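Local coordinates for uncharacterized protein (Bacteroides ovatus, PDB 4FXT) that is of unknown function but is a two-domain, all-beta DUF3823 protein with regions assigned to the transthyretin and E-set clans, at residues 23-28 against 137-142. Residues are numbered along the deposited sequence; the frame is centred on the assembly and turned at random.
Sequences VRSGSS and GILTDE. With EDO (1,2-ethanediol), chain O.
The carboxylate of Asp141 is gripped on one oxygen by its own loop, where OD1 accepts the backbone N-H groups of Lys143 and Gln144, while across the interface it lies against the aliphatic part of Arg24. No direct hydrogen bond joins 23-28 to 137-142; a water, 3.0 Å from Asp141 OD2, can donate to that oxygen and takes a weak bond from the N of Ser25. Arg24 keeps CG anti to the backbone N (chi1 179°), which lays its methylenes over one face of the Asp141 carboxylate: CG sits 3.3 Å from CG of Asp141, and CD 3.4 Å from OD1. The chain then bends at chi3, and the guanidinium plane stands 72° from the carboxylate. NE of Arg24 stays 4.7 Å from OD1 of Asp141, not in contact, and instead forms a salt bridge with Glu190; any attraction to the acid would act through space.

Both segments are loops between strands, one in the N-terminal transthyretin-clan region and the other in the C-terminal E-set-clan region, and the contact thus illustrates how two beta domains of one chain can meet through loops. Arg180 spans both, bonding to the carbonyl oxygens of Val23 and Thr140. Beside the Arg24-Asp141 contact, both methyls of Leu139 lie against the Ser25 side chain from one side, CD1 lying 3.6 Å from OG of Ser25 and CD2 3.8 Å from its CB.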
loop_
_atom_site.group_PDB
_atom_site.type_symbol
_atom_site.label_atom_id
_atom_site.label_comp_id
_atom_site.label_asym_id
_atom_site.label_seq_id
_atom_site.Cartn_x
_atom_site.Cartn_y
_atom_site.Cartn_z
ATOM N N VAL A 23 1.107 0.466 0.108
ATOM C CA VAL A 23 1.226 0.715 1.523
ATOM C C VAL A 23 2.145 1.938 1.729
ATOM O O VAL A 23 2.654 2.476 0.740
ATOM C CB VAL A 23 1.727 -0.562 2.225
ATOM C CG1 VAL A 23 3.207 -0.814 1.972
ATOM C CG2 VAL A 23 1.439 -0.479 3.696
ATOM N N ARG A 24 2.280 2.423 2.995
ATOM C CA ARG A 24 3.149 3.557 3.295
ATOM C C ARG A 24 4.632 3.067 3.381
ATOM O O ARG A 24 4.920 2.048 4.028
ATOM C CB ARG A 24 2.707 4.263 4.582
ATOM C CG ARG A 24 3.600 5.433 4.962
ATOM C CD ARG A 24 3.170 6.181 6.196
ATOM N NE ARG A 24 3.272 5.354 7.395
ATOM C CZ ARG A 24 4.345 5.275 8.172
ATOM N NH1 ARG A 24 5.435 5.979 7.889
ATOM N NH2 ARG A 24 4.339 4.487 9.235
ATOM N N SER A 25 5.559 3.792 2.709
ATOM C CA SER A 25 6.968 3.458 2.726
ATOM C C SER A 25 7.452 3.523 4.156
ATOM O O SER A 25 7.114 4.467 4.861
ATOM C CB SER A 25 7.779 4.376 1.800
ATOM O OG SER A 25 9.144 3.980 1.705
ATOM N N GLY A 26 8.159 2.473 4.570
ATOM C CA GLY A 26 8.710 2.280 5.906
ATOM C C GLY A 26 7.702 1.961 6.987
ATOM O O GLY A 26 7.920 2.341 8.136
ATOM N N SER A 27 6.606 1.254 6.651
ATOM C CA SER A 27 5.583 0.994 7.667
ATOM C C SER A 27 5.248 -0.494 7.859
ATOM O O SER A 27 4.900 -0.924 8.968
ATOM C CB SER A 27 4.289 1.707 7.287
ATOM O OG SER A 27 3.728 1.136 6.120
ATOM N N SER A 28 5.302 -1.248 6.743
ATOM C CA SER A 28 4.881 -2.638 6.721
ATOM C C SER A 28 6.030 -3.579 6.434
ATOM O O SER A 28 6.986 -3.241 5.717
ATOM C CB SER A 28 3.799 -2.810 5.665
ATOM O OG SER A 28 2.759 -1.900 5.978
ATOM N N GLY A 137 7.180 14.131 -4.198
ATOM C CA GLY A 137 7.885 12.907 -4.542
ATOM C C GLY A 137 7.052 11.647 -4.644
ATOM O O GLY A 137 5.960 11.573 -4.101
ATOM N N ILE A 138 7.624 10.616 -5.284
ATOM C CA ILE A 138 7.063 9.287 -5.528
ATOM C C ILE A 138 6.542 8.708 -4.175
ATOM O O ILE A 138 5.531 8.035 -4.189
ATOM C CB ILE A 138 8.112 8.344 -6.259
ATOM C CG1 ILE A 138 7.596 6.923 -6.569
ATOM C CG2 ILE A 138 9.428 8.289 -5.592
ATOM C CD1 ILE A 138 6.270 6.798 -7.529
ATOM N N LEU A 139 7.119 9.061 -3.036
ATOM C CA LEU A 139 6.600 8.631 -1.732
ATOM C C LEU A 139 5.619 9.641 -1.200
ATOM O O LEU A 139 5.995 10.708 -0.744
ATOM C CB LEU A 139 7.726 8.416 -0.699
ATOM C CG LEU A 139 8.879 7.473 -1.026
ATOM C CD1 LEU A 139 9.684 7.258 0.223
ATOM C CD2 LEU A 139 8.396 6.117 -1.497
ATOM N N THR A 140 4.353 9.314 -1.270
ATOM C CA THR A 140 3.242 10.161 -0.793
ATOM C C THR A 140 2.356 9.251 0.049
ATOM O O THR A 140 2.087 8.100 -0.328
ATOM C CB THR A 140 2.532 10.827 -1.990
ATOM O OG1 THR A 140 3.469 11.619 -2.702
ATOM C CG2 THR A 140 1.399 11.711 -1.579
ATOM N N ASP A 141 1.977 9.734 1.226
ATOM C CA ASP A 141 1.152 8.985 2.173
ATOM C C ASP A 141 0.553 9.949 3.200
ATOM O O ASP A 141 0.644 11.163 3.045
ATOM C CB ASP A 141 1.977 7.879 2.839
ATOM C CG ASP A 141 3.342 8.331 3.341
ATOM O OD1 ASP A 141 3.389 9.019 4.383
ATOM O OD2 ASP A 141 4.377 7.888 2.750
ATOM N N GLU A 142 -0.110 9.414 4.218
ATOM C CA GLU A 142 -0.756 10.224 5.245
ATOM C C GLU A 142 0.318 11.029 6.056
ATOM O O GLU A 142 -0.009 12.095 6.558
ATOM C CB GLU A 142 -1.602 9.296 6.151
ATOM C CG GLU A 142 -2.565 10.012 7.071
ATOM C CD GLU A 142 -2.024 10.639 8.335
ATOM O OE1 GLU A 142 -1.009 10.139 8.866
ATOM O OE2 GLU A 142 -2.665 11.588 8.836
HETATM C C1 EDO O . 5.696 13.807 -0.330
HETATM O O1 EDO O . 6.758 13.495 -1.248
HETATM C C2 EDO O . 5.774 15.246 0.283
HETATM O O2 EDO O . 5.504 16.274 -0.666
HETATM O O HOH W 1 4.522 5.979 0.397
#